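Local coordinates for protein 2''-aminoglycoside nucleotidyltransferase (Klebsiella pneumoniae, PDB 4WQK) that confers resistance to kanamycin, gentamicin, tobramycin and related aminoglycosides by adenylating their 2''-hydroxyl group in a magnesium-dependent reaction, at residues T5-L9 and I81-L86; L14-D18 and G118-R122; W126-I130 and A156-L160; I130-Y136 and H149-Y153. The contacts are given in a common frame with arbitrary orientation. Where two conformers were deposited one is given. Residue numbers count along the deposited sequence, not the author numbering.

Interaction 1: T5-L9 and I81-L86; sequences TQVTL and IGDELL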
loop_
_atom_site.group_PDB
_atom_site.type_symbol
_atom_site.label_atom_id
_atom_site.label_comp_id
_atom_site.label_asym_id
_atom_site.label_seq_id
_atom_site.Cartn_x
_atom_site.Cartn_y
_atom_site.Cartn_z
ATOM N N THR A 5 -8.446 16.186 -4.183
ATOM C CA THR A 5 -7.058 16.279 -4.600
ATOM C C THR A 5 -6.356 14.919 -4.663
ATOM O O THR A 5 -5.722 14.601 -5.682
ATOM C CB THR A 5 -6.294 17.242 -3.663
ATOM O OG1 THR A 5 -6.895 18.524 -3.765
ATOM C CG2 THR A 5 -4.812 17.372 -4.043
ATOM N N GLN A 6 -6.452 14.079 -3.627
ATOM C CA GLN A 6 -5.721 12.817 -3.644
ATOM C C GLN A 6 -6.289 11.856 -4.680
ATOM O O GLN A 6 -5.528 11.158 -5.338
ATOM C CB GLN A 6 -5.712 12.120 -2.267
ATOM C CG GLN A 6 -4.770 12.769 -1.305
ATOM C CD GLN A 6 -4.795 12.093 0.046
ATOM O OE1 GLN A 6 -5.596 11.184 0.287
ATOM N NE2 GLN A 6 -3.939 12.563 0.949
ATOM N N VAL A 7 -7.614 11.821 -4.825
ATOM C CA VAL A 7 -8.231 10.932 -5.826
ATOM C C VAL A 7 -7.759 11.341 -7.218
ATOM O O VAL A 7 -7.313 10.485 -8.004
ATOM C CB VAL A 7 -9.772 10.958 -5.766
ATOM C CG1 VAL A 7 -10.381 10.277 -7.005
ATOM C CG2 VAL A 7 -10.258 10.224 -4.508
ATOM N N THR A 8 -7.770 12.637 -7.498
ATOM C CA THR A 8 -7.359 13.119 -8.815
ATOM C C THR A 8 -5.888 12.764 -9.039
ATOM O O THR A 8 -5.502 12.295 -10.127
ATOM C CB THR A 8 -7.568 14.625 -8.941
ATOM O OG1 THR A 8 -8.971 14.912 -8.838
ATOM C CG2 THR A 8 -7.070 15.107 -10.284
ATOM N N LEU A 9 -5.049 12.894 -7.996
ATOM C CA LEU A 9 -3.639 12.557 -8.120
ATOM C C LEU A 9 -3.397 11.070 -8.328
ATOM O O LEU A 9 -2.572 10.675 -9.171
ATOM C CB LEU A 9 -2.872 13.063 -6.884
ATOM C CG LEU A 9 -1.377 12.731 -6.934
ATOM C CD1 LEU A 9 -0.687 13.427 -8.110
ATOM C CD2 LEU A 9 -0.767 13.222 -5.615
ATOM N N ILE A 81 4.190 15.595 -4.468
ATOM C CA ILE A 81 3.664 16.233 -5.675
ATOM C C ILE A 81 2.683 17.277 -5.161
ATOM O O ILE A 81 1.665 16.932 -4.569
ATOM C CB ILE A 81 2.970 15.213 -6.592
ATOM C CG1 ILE A 81 3.925 14.072 -6.982
ATOM C CG2 ILE A 81 2.358 15.915 -7.834
ATOM C CD1 ILE A 81 3.222 12.966 -7.783
ATOM N N GLY A 82 3.021 18.547 -5.338
ATOM C CA GLY A 82 2.242 19.621 -4.754
ATOM C C GLY A 82 2.239 19.485 -3.240
ATOM O O GLY A 82 3.302 19.327 -2.627
ATOM N N ASP A 83 1.051 19.473 -2.648
ATOM C CA ASP A 83 0.910 19.378 -1.197
ATOM C C ASP A 83 0.757 17.932 -0.744
ATOM O O ASP A 83 0.550 17.674 0.442
ATOM C CB ASP A 83 -0.302 20.184 -0.713
ATOM C CG ASP A 83 -0.117 21.673 -0.873
ATOM O OD1 ASP A 83 1.020 22.159 -0.668
ATOM O OD2 ASP A 83 -1.118 22.361 -1.183
ATOM N N GLU A 84 0.852 16.984 -1.676
ATOM C CA GLU A 84 0.607 15.582 -1.340
ATOM C C GLU A 84 1.867 14.726 -1.275
ATOM O O GLU A 84 2.825 14.944 -1.994
ATOM C CB GLU A 84 -0.395 14.945 -2.334
ATOM C CG GLU A 84 -1.747 15.655 -2.426
ATOM C CD GLU A 84 -2.514 15.671 -1.115
ATOM O OE1 GLU A 84 -2.278 14.798 -0.247
ATOM O OE2 GLU A 84 -3.356 16.574 -0.939
ATOM N N LEU A 85 1.816 13.757 -0.375
ATOM C CA LEU A 85 2.926 12.848 -0.127
ATOM C C LEU A 85 2.624 11.460 -0.664
ATOM O O LEU A 85 1.519 10.945 -0.506
ATOM C CB LEU A 85 3.229 12.767 1.377
ATOM C CG LEU A 85 4.407 13.549 1.972
ATOM C CD1 LEU A 85 4.952 14.631 1.041
ATOM C CD2 LEU A 85 3.998 14.143 3.307
ATOM N N LEU A 86 3.621 10.882 -1.318
ATOM C CA LEU A 86 3.600 9.500 -1.770
ATOM C C LEU A 86 4.598 8.672 -0.968
ATOM O O LEU A 86 5.799 8.989 -0.943
ATOM C CB LEU A 86 3.990 9.393 -3.240
ATOM C CG LEU A 86 3.260 10.221 -4.275
ATOM C CD1 LEU A 86 3.745 9.768 -5.642
ATOM C CD2 LEU A 86 1.775 10.002 -4.090
#

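Interaction 2: L14-D18 and G118-R122; sequences LAAAD and GRPVR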
loop_
_atom_site.group_PDB
_atom_site.type_symbol
_atom_site.label_atom_id
_atom_site.label_comp_id
_atom_site.label_asym_id
_atom_site.label_seq_id
_atom_site.Cartn_x
_atom_site.Cartn_y
_atom_site.Cartn_z
ATOM N N LEU A 14 -1.791 6.658 -11.899
ATOM C CA LEU A 14 -2.085 5.361 -12.483
ATOM C C LEU A 14 -2.251 5.489 -13.991
ATOM O O LEU A 14 -1.917 4.537 -14.734
ATOM C CB LEU A 14 -3.328 4.744 -11.860
ATOM C CG LEU A 14 -3.104 4.437 -10.379
ATOM C CD1 LEU A 14 -4.378 3.770 -9.888
ATOM C CD2 LEU A 14 -1.930 3.489 -10.169
ATOM N N ALA A 15 -2.757 6.622 -14.511
ATOM C CA ALA A 15 -2.862 6.810 -15.968
ATOM C C ALA A 15 -1.464 6.773 -16.577
ATOM O O ALA A 15 -1.247 6.134 -17.624
ATOM C CB ALA A 15 -3.529 8.095 -16.298
ATOM N N ALA A 16 -0.552 7.493 -15.959
ATOM C CA ALA A 16 0.805 7.536 -16.501
ATOM C C ALA A 16 1.460 6.153 -16.388
ATOM O O ALA A 16 2.226 5.749 -17.286
ATOM C CB ALA A 16 1.609 8.587 -15.757
ATOM N N ALA A 17 1.200 5.417 -15.312
ATOM C CA ALA A 17 1.790 4.088 -15.143
ATOM C C ALA A 17 1.191 3.114 -16.162
ATOM O O ALA A 17 1.900 2.362 -16.800
ATOM C CB ALA A 17 1.583 3.578 -13.696
ATOM N N ASP A 18 -0.118 3.171 -16.377
ATOM C CA ASP A 18 -0.734 2.319 -17.388
ATOM C C ASP A 18 -0.086 2.547 -18.771
ATOM O O ASP A 18 0.123 1.611 -19.540
ATOM C CB ASP A 18 -2.241 2.575 -17.484
ATOM C CG ASP A 18 -3.063 1.940 -16.314
ATOM O OD1 ASP A 18 -2.489 1.254 -15.434
ATOM O OD2 ASP A 18 -4.333 2.095 -16.389
ATOM N N GLY A 118 -14.711 5.041 -9.333
ATOM C CA GLY A 118 -15.111 4.377 -10.569
ATOM C C GLY A 118 -14.007 3.721 -11.350
ATOM O O GLY A 118 -14.284 3.067 -12.342
ATOM N N ARG A 119 -12.777 3.892 -10.900
ATOM C CA ARG A 119 -11.611 3.380 -11.627
ATOM C C ARG A 119 -11.145 2.105 -10.959
ATOM O O ARG A 119 -10.773 2.129 -9.773
ATOM C CB ARG A 119 -10.443 4.375 -11.576
ATOM C CG ARG A 119 -9.281 3.954 -12.493
ATOM C CD ARG A 119 -8.020 4.647 -12.076
ATOM N NE ARG A 119 -7.011 4.706 -13.141
ATOM C CZ ARG A 119 -6.258 3.698 -13.555
ATOM N NH1 ARG A 119 -6.370 2.476 -13.028
ATOM N NH2 ARG A 119 -5.373 3.924 -14.524
ATOM N N PRO A 120 -11.087 1.001 -11.697
ATOM C CA PRO A 120 -10.438 -0.185 -11.104
ATOM C C PRO A 120 -8.962 0.059 -10.857
ATOM O O PRO A 120 -8.262 0.712 -11.670
ATOM C CB PRO A 120 -10.650 -1.279 -12.156
ATOM C CG PRO A 120 -11.842 -0.771 -12.972
ATOM C CD PRO A 120 -11.564 0.740 -13.059
ATOM N N VAL A 121 -8.463 -0.451 -9.726
ATOM C CA VAL A 121 -7.076 -0.255 -9.340
ATOM C C VAL A 121 -6.515 -1.512 -8.739
ATOM O O VAL A 121 -7.209 -2.235 -8.003
ATOM C CB VAL A 121 -6.852 0.899 -8.319
ATOM C CG1 VAL A 121 -7.358 2.236 -8.869
ATOM C CG2 VAL A 121 -7.550 0.611 -6.933
ATOM N N ARG A 122 -5.262 -1.778 -9.057
ATOM C CA ARG A 122 -4.502 -2.778 -8.305
ATOM C C ARG A 122 -4.263 -2.280 -6.879
ATOM O O ARG A 122 -3.902 -1.137 -6.653
ATOM C CB ARG A 122 -3.185 -3.084 -9.005
ATOM C CG ARG A 122 -3.328 -3.815 -10.362
ATOM C CD ARG A 122 -1.979 -4.299 -10.848
ATOM N NE ARG A 122 -2.058 -5.116 -12.075
ATOM C CZ ARG A 122 -1.810 -4.646 -13.293
ATOM N NH1 ARG A 122 -1.448 -3.378 -13.486
ATOM N NH2 ARG A 122 -1.870 -5.484 -14.337
HETATM O O HOH W 1 -4.317 0.499 -13.615
#

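Interaction 3: W126-I130 and A156-L160; sequences WEAII and ACTSL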
loop_
_atom_site.group_PDB
_atom_site.type_symbol
_atom_site.label_atom_id
_atom_site.label_comp_id
_atom_site.label_asym_id
_atom_site.label_seq_id
_atom_site.Cartn_x
_atom_site.Cartn_y
_atom_site.Cartn_z
ATOM N N TRP A 126 -5.363 -7.963 1.309
ATOM C CA TRP A 126 -5.712 -7.777 2.715
ATOM C C TRP A 126 -4.631 -8.349 3.613
ATOM O O TRP A 126 -4.307 -7.718 4.639
ATOM C CB TRP A 126 -7.053 -8.442 3.066
ATOM C CG TRP A 126 -8.278 -7.770 2.539
ATOM C CD1 TRP A 126 -9.210 -8.319 1.697
ATOM C CD2 TRP A 126 -8.763 -6.472 2.889
ATOM N NE1 TRP A 126 -10.230 -7.421 1.487
ATOM C CE2 TRP A 126 -9.972 -6.278 2.208
ATOM C CE3 TRP A 126 -8.289 -5.443 3.705
ATOM C CZ2 TRP A 126 -10.719 -5.089 2.327
ATOM C CZ3 TRP A 126 -9.024 -4.284 3.824
ATOM C CH2 TRP A 126 -10.205 -4.097 3.108
ATOM N N GLU A 127 -4.080 -9.514 3.281
ATOM C CA GLU A 127 -3.063 -10.105 4.166
ATOM C C GLU A 127 -1.834 -9.196 4.261
ATOM O O GLU A 127 -1.270 -9.044 5.357
ATOM C CB GLU A 127 -2.685 -11.499 3.640
ATOM C CG GLU A 127 -3.784 -12.512 3.777
ATOM C CD GLU A 127 -4.822 -12.505 2.598
ATOM O OE1 GLU A 127 -4.908 -11.589 1.709
ATOM O OE2 GLU A 127 -5.610 -13.473 2.565
ATOM N N ALA A 128 -1.412 -8.604 3.141
ATOM C CA ALA A 128 -0.290 -7.668 3.161
ATOM C C ALA A 128 -0.588 -6.411 3.952
ATOM O O ALA A 128 0.277 -5.903 4.675
ATOM C CB ALA A 128 0.132 -7.300 1.710
ATOM N N ILE A 129 -1.805 -5.901 3.792
ATOM C CA ILE A 129 -2.239 -4.710 4.522
ATOM C C ILE A 129 -2.178 -4.970 6.025
ATOM O O ILE A 129 -1.608 -4.186 6.824
ATOM C CB ILE A 129 -3.655 -4.309 4.076
ATOM C CG1 ILE A 129 -3.622 -3.833 2.631
ATOM C CG2 ILE A 129 -4.278 -3.254 5.002
ATOM C CD1 ILE A 129 -5.036 -3.686 2.013
ATOM N N ILE A 130 -2.713 -6.108 6.440
ATOM C CA ILE A 130 -2.781 -6.440 7.860
ATOM C C ILE A 130 -1.377 -6.775 8.410
ATOM O O ILE A 130 -1.030 -6.369 9.525
ATOM C CB ILE A 130 -3.766 -7.603 8.056
ATOM C CG1 ILE A 130 -5.167 -7.086 7.772
ATOM C CG2 ILE A 130 -3.679 -8.186 9.477
ATOM C CD1 ILE A 130 -6.180 -8.154 7.637
ATOM N N ALA A 156 -9.970 -3.591 8.150
ATOM C CA ALA A 156 -9.267 -4.627 7.400
ATOM C C ALA A 156 -9.525 -6.011 8.016
ATOM O O ALA A 156 -9.789 -6.978 7.300
ATOM C CB ALA A 156 -7.784 -4.311 7.364
ATOM N N CYS A 157 -9.516 -6.092 9.332
ATOM C CA CYS A 157 -9.769 -7.402 9.920
ATOM C C CYS A 157 -11.206 -7.871 9.747
ATOM O O CYS A 157 -11.420 -9.072 9.537
ATOM C CB CYS A 157 -9.435 -7.423 11.397
ATOM S SG CYS A 157 -7.680 -7.118 11.815
ATOM N N THR A 158 -12.192 -6.970 9.790
ATOM C CA THR A 158 -13.568 -7.361 9.512
ATOM C C THR A 158 -13.675 -7.883 8.062
ATOM O O THR A 158 -14.412 -8.852 7.791
ATOM C CB THR A 158 -14.508 -6.190 9.711
ATOM O OG1 THR A 158 -14.465 -5.806 11.087
ATOM C CG2 THR A 158 -15.934 -6.541 9.380
ATOM N N SER A 159 -12.930 -7.257 7.154
ATOM C CA SER A 159 -13.040 -7.620 5.740
ATOM C C SER A 159 -12.377 -8.974 5.455
ATOM O O SER A 159 -12.906 -9.763 4.657
ATOM C CB SER A 159 -12.416 -6.521 4.878
ATOM O OG SER A 159 -13.064 -5.256 5.075
ATOM N N LEU A 160 -11.240 -9.252 6.075
ATOM C CA LEU A 160 -10.550 -10.536 5.868
ATOM C C LEU A 160 -11.190 -11.646 6.702
ATOM O O LEU A 160 -11.302 -12.796 6.259
ATOM C CB LEU A 160 -9.067 -10.395 6.222
ATOM C CG LEU A 160 -8.279 -11.676 5.861
ATOM C CD1 LEU A 160 -8.284 -11.956 4.370
ATOM C CD2 LEU A 160 -6.862 -11.460 6.414
#

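Interaction 4: I130-Y136 and H149-Y153; sequences IWDYFYY and HIESY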
loop_
_atom_site.group_PDB
_atom_site.type_symbol
_atom_site.label_atom_id
_atom_site.label_comp_id
_atom_site.label_asym_id
_atom_site.label_seq_id
_atom_site.Cartn_x
_atom_site.Cartn_y
_atom_site.Cartn_z
ATOM N N ILE A 130 -2.713 -6.108 6.440
ATOM C CA ILE A 130 -2.781 -6.440 7.860
ATOM C C ILE A 130 -1.377 -6.775 8.410
ATOM O O ILE A 130 -1.030 -6.369 9.525
ATOM C CB ILE A 130 -3.766 -7.603 8.056
ATOM C CG1 ILE A 130 -5.167 -7.086 7.772
ATOM C CG2 ILE A 130 -3.679 -8.186 9.477
ATOM C CD1 ILE A 130 -6.180 -8.154 7.637
ATOM N N TRP A 131 -0.552 -7.479 7.628
ATOM C CA TRP A 131 0.813 -7.774 8.014
ATOM C C TRP A 131 1.586 -6.508 8.424
ATOM O O TRP A 131 2.338 -6.532 9.394
ATOM C CB TRP A 131 1.516 -8.459 6.844
ATOM C CG TRP A 131 2.823 -9.130 7.108
ATOM C CD1 TRP A 131 4.076 -8.657 6.776
ATOM C CD2 TRP A 131 3.023 -10.436 7.666
ATOM N NE1 TRP A 131 5.032 -9.591 7.092
ATOM C CE2 TRP A 131 4.423 -10.682 7.672
ATOM C CE3 TRP A 131 2.168 -11.421 8.193
ATOM C CZ2 TRP A 131 4.960 -11.876 8.145
ATOM C CZ3 TRP A 131 2.696 -12.584 8.663
ATOM C CH2 TRP A 131 4.094 -12.823 8.631
ATOM N N ASP A 132 1.409 -5.418 7.675
ATOM C CA ASP A 132 2.123 -4.186 8.028
ATOM C C ASP A 132 1.699 -3.629 9.361
ATOM O O ASP A 132 2.497 -2.996 10.066
ATOM C CB ASP A 132 1.923 -3.114 6.954
ATOM C CG ASP A 132 3.145 -2.963 6.080
ATOM O OD1 ASP A 132 4.182 -3.593 6.396
ATOM O OD2 ASP A 132 3.066 -2.252 5.063
ATOM N N TYR A 133 0.430 -3.804 9.741
ATOM C CA TYR A 133 0.028 -3.397 11.074
ATOM C C TYR A 133 0.735 -4.204 12.165
ATOM O O TYR A 133 0.940 -3.722 13.264
ATOM C CB TYR A 133 -1.483 -3.528 11.299
ATOM C CG TYR A 133 -2.286 -2.446 10.629
ATOM C CD1 TYR A 133 -2.448 -1.201 11.211
ATOM C CD2 TYR A 133 -2.894 -2.688 9.406
ATOM C CE1 TYR A 133 -3.203 -0.198 10.552
ATOM C CE2 TYR A 133 -3.645 -1.718 8.758
ATOM C CZ TYR A 133 -3.790 -0.486 9.332
ATOM O OH TYR A 133 -4.537 0.447 8.642
ATOM N N PHE A 134 1.123 -5.441 11.865
ATOM C CA PHE A 134 1.840 -6.222 12.849
ATOM C C PHE A 134 3.221 -5.622 13.133
ATOM O O PHE A 134 3.660 -5.577 14.290
ATOM C CB PHE A 134 1.974 -7.694 12.413
ATOM C CG PHE A 134 0.643 -8.400 12.231
ATOM C CD1 PHE A 134 -0.510 -7.975 12.897
ATOM C CD2 PHE A 134 0.575 -9.517 11.404
ATOM C CE1 PHE A 134 -1.730 -8.662 12.714
ATOM C CE2 PHE A 134 -0.645 -10.202 11.225
ATOM C CZ PHE A 134 -1.773 -9.778 11.899
ATOM N N TYR A 135 3.896 -5.137 12.087
ATOM C CA TYR A 135 5.156 -4.418 12.341
ATOM C C TYR A 135 4.927 -3.173 13.187
ATOM O O TYR A 135 5.718 -2.877 14.100
ATOM C CB TYR A 135 5.836 -4.002 11.046
ATOM C CG TYR A 135 6.346 -5.111 10.169
ATOM C CD1 TYR A 135 7.381 -5.947 10.597
ATOM C CD2 TYR A 135 5.809 -5.301 8.922
ATOM C CE1 TYR A 135 7.865 -6.964 9.744
ATOM C CE2 TYR A 135 6.274 -6.278 8.076
ATOM C CZ TYR A 135 7.280 -7.132 8.505
ATOM O OH TYR A 135 7.747 -8.127 7.641
ATOM N N TYR A 136 3.858 -2.445 12.875
ATOM C CA TYR A 136 3.514 -1.239 13.608
ATOM C C TYR A 136 3.273 -1.565 15.090
ATOM O O TYR A 136 3.699 -0.804 15.980
ATOM C CB TYR A 136 2.298 -0.579 12.923
ATOM C CG TYR A 136 1.892 0.746 13.525
ATOM C CD1 TYR A 136 2.843 1.695 13.874
ATOM C CD2 TYR A 136 0.559 1.046 13.750
ATOM C CE1 TYR A 136 2.468 2.920 14.413
ATOM C CE2 TYR A 136 0.173 2.265 14.303
ATOM C CZ TYR A 136 1.133 3.195 14.639
ATOM O OH TYR A 136 0.773 4.408 15.197
ATOM N N HIS A 149 -5.759 4.584 13.237
ATOM C CA HIS A 149 -5.085 3.347 12.850
ATOM C C HIS A 149 -5.774 2.161 13.436
ATOM O O HIS A 149 -5.865 1.096 12.804
ATOM C CB HIS A 149 -3.639 3.369 13.281
ATOM C CG HIS A 149 -2.839 4.392 12.561
ATOM N ND1 HIS A 149 -3.010 4.649 11.214
ATOM C CD2 HIS A 149 -1.871 5.232 12.988
ATOM C CE1 HIS A 149 -2.174 5.599 10.843
ATOM N NE2 HIS A 149 -1.478 5.977 11.902
ATOM N N ILE A 150 -6.278 2.351 14.642
ATOM C CA ILE A 150 -7.057 1.326 15.287
ATOM C C ILE A 150 -8.287 1.050 14.414
ATOM O O ILE A 150 -8.607 -0.106 14.129
ATOM C CB ILE A 150 -7.437 1.770 16.693
ATOM C CG1 ILE A 150 -6.172 1.929 17.541
ATOM C CG2 ILE A 150 -8.306 0.726 17.368
ATOM C CD1 ILE A 150 -5.544 0.621 17.889
ATOM N N GLU A 151 -8.941 2.099 13.942
ATOM C CA GLU A 151 -10.149 1.907 13.147
ATOM C C GLU A 151 -9.855 1.268 11.795
ATOM O O GLU A 151 -10.631 0.408 11.343
ATOM C CB GLU A 151 -10.878 3.237 12.947
ATOM C CG GLU A 151 -11.431 3.779 14.248
ATOM C CD GLU A 151 -12.151 5.114 14.100
ATOM O OE1 GLU A 151 -11.949 5.800 13.069
ATOM O OE2 GLU A 151 -12.919 5.476 15.024
ATOM N N SER A 152 -8.775 1.678 11.132
ATOM C CA SER A 152 -8.467 1.123 9.815
ATOM C C SER A 152 -8.079 -0.351 9.966
ATOM O O SER A 152 -8.487 -1.199 9.154
ATOM C CB SER A 152 -7.354 1.919 9.113
ATOM O OG SER A 152 -7.850 3.087 8.465
ATOM N N TYR A 153 -7.320 -0.673 11.023
ATOM C CA TYR A 153 -6.984 -2.068 11.307
ATOM C C TYR A 153 -8.216 -2.926 11.500
ATOM O O TYR A 153 -8.323 -3.999 10.883
ATOM C CB TYR A 153 -6.100 -2.169 12.552
ATOM C CG TYR A 153 -5.731 -3.581 12.967
ATOM C CD1 TYR A 153 -4.806 -4.321 12.234
ATOM C CD2 TYR A 153 -6.321 -4.188 14.066
ATOM C CE1 TYR A 153 -4.451 -5.614 12.596
ATOM C CE2 TYR A 153 -5.972 -5.502 14.428
ATOM C CZ TYR A 153 -5.031 -6.189 13.705
ATOM O OH TYR A 153 -4.689 -7.482 14.074
HETATM O O HOH W 2 -4.093 3.158 9.191
#

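Interaction 1: T5-L9 and I81-L86
The first turn of the N-terminal helix, Thr5-Leu9, lies beside the start of a strand, the short axes 10.1 Å apart and inclined at 47°. Ahead of that strand the chain reverses through a type II' beta turn from Ile81 to Glu84, closed by Glu84 N to Ile81 O at 3.0 Å and Ile81 N to Glu84 O at 2.9 Å. Gly82 takes the first corner with a positive phi of 61°, a value that favours glycine. The CA atoms come nearest at Gln6 and Glu84, 7.3 Å apart. The turn is a two-residue beta hairpin loop joining strands 76-81 and 84-93 of the mixed sheet in the nucleotidyltransferase fold, so the contact illustrates a helix packing on a sheet at a hairpin end. Leu9 fills the middle: its CD1 meets Ile81 CG2 at 3.9 Å, and its CD2 rests on Glu84 CB at 3.7 Å and approaches Leu86 CD2 at 4.4 Å. Glu84 thus gives its methylene to an apolar patch, while its m, m side chain places the carboxylate beside the start of the helix. There Gln6 NE2 donates to Glu84 OE1 at 3.0 Å, nearly straight at 165°. Gln6 NE2 also donates to His43 O, in the loop that leads to the magnesium ligand Asp45, and Gln6 OE1 accepts from Trp30 NE1 of helix 28-36.

Interaction 2: L14-D18 and G118-R122
Here a helix of the N-terminal domain meets a strand of the C-terminal domain's small antiparallel hairpin, 114-116 with 119-121, so the contact is an interdomain bridge built around one arginine. Helix 14-18 and strand 119-121 pass at 66°, their axes 11.4 Å apart, and the long side chain of Arg119, with its first three chi angles all t, spans the gap. Its guanidinium divides its hydrogen bonds among three acceptors. Arg119 NH2 donates to Asp18 OD2 at 2.8 Å in a salt bridge that the carboxylate enters at the edge of the guanidinium. Arg119 NH1 turns back on its own strand to Pro120 O at 2.9 Å and also donates to a water at 2.9 Å. That water in turn donates to Asp18 OD1 at 2.7 Å, so the two charged groups are joined both directly and through a solvent molecule, and both carboxylate oxygens of Asp18 take part. Farther along the chain, Arg122 NE donates to Glu110 O. The backbone of helix 14-18 keeps its own pattern, Asp18 N to Leu14 O at 2.8 Å, which sets Leu14 and Asp18 one turn apart on the side facing the strand. Beneath the polar bridge, Leu14 lays CB over one face of the guanidinium, 3.5 Å from Arg119 NH2, and presses CD1 against Val121 CG1, also at 3.5 Å.

Interaction 3: W126-I130 and A156-L160
Two helices of the C-terminal domain run nearly antiparallel, at 150° with axes 10.0 Å apart, and meet without a hydrogen bond between these segments. Trp126, with chi1 m and chi2 at 120°, lays its indole against the opposing helix: Ser159 CB sits over the six-membered ring, 3.7 Å from its centroid, as a CH-pi contact, and CZ3 reaches Ala156 CB at 3.8 Å. The small Ala156 allows this close approach and also receives Ile130, whose m, t rotamer sends CD1 on to Leu160 CD2 at 3.6 Å. Leu160, in the t, p rotamer, puts its CD1 3.9 Å from Trp126 CB. Glu127 starts away from the partner, but its m, p bend brings OE2 within 3.6 Å of Leu160 CD1. Two further helices pack on the pair: helix 28-36 of the N-terminal domain meets Trp126, Ile129 and Ser159, with Arg35 making a cation-pi contact to the indole, while helix 162-176 meets Ile130, Cys157 and Leu160 through Val165.

Interaction 4: I130-Y136 and H149-Y153
Tyr133 presents a ring face to Tyr153 of the antiparallel neighbouring helix. Tyr153 CB lies over that face, 4.1 Å from the ring centroid in a CH-pi contact, and the Tyr153 ring turns its edge toward it as an offset edge-to-face pair, centroids 5.3 Å apart and planes at 64°. The t rotamer of Tyr153 carries its ring on past Tyr133, so that CE1 comes 4.1 Å from Ile130 CG2 and OH meets the edge of Phe134 at CE1, 3.5 Å away. With axes 11.2 Å apart, the gap between the helices is filled by such large rings. Toward the other end Tyr133 OH reaches Ser152 CB at 3.2 Å and shares a water with His149, at 2.8 Å from Tyr133 OH and 2.7 Å from His149 ND1. Tyr136 OH approaches His149 CD2 at 3.5 Å, while the Tyr136 ring stacks with Trp145. Ser152 OG, in turn, bonds to Arg41 of the N-terminal domain. His149 lies about 8 Å, side chain to side chain, from the magnesium ligands Asp45 and Asp47. This is antiparallel helix packing in the C-terminal helical bundle, with an aromatic-rich interface whose His149 end lies close to the metal site, consistent with a place beside the interdomain cleft in which kanamycin binds.

All four contacts are partly buried, but interactions 1 and 2 include exposed residues, Thr5 in the first and Ala15 and Asp18 in the second, whereas no touching residue of interactions 3 or 4 is exposed. Interactions 1 and 2 share helix 5-19, which meets a hairpin of the main sheet near its start and the C-terminal domain near its end. Each combines leucine packing with a polar link, amide to carboxylate or a charged pair. Interactions 3 and 4 share helices 126-139 and 147-160, with centres 9 Å apart and Ile130 in both. Lacking direct hydrogen bonds between segments, they rely on aliphatic and aromatic packing, plus a water in interaction 4.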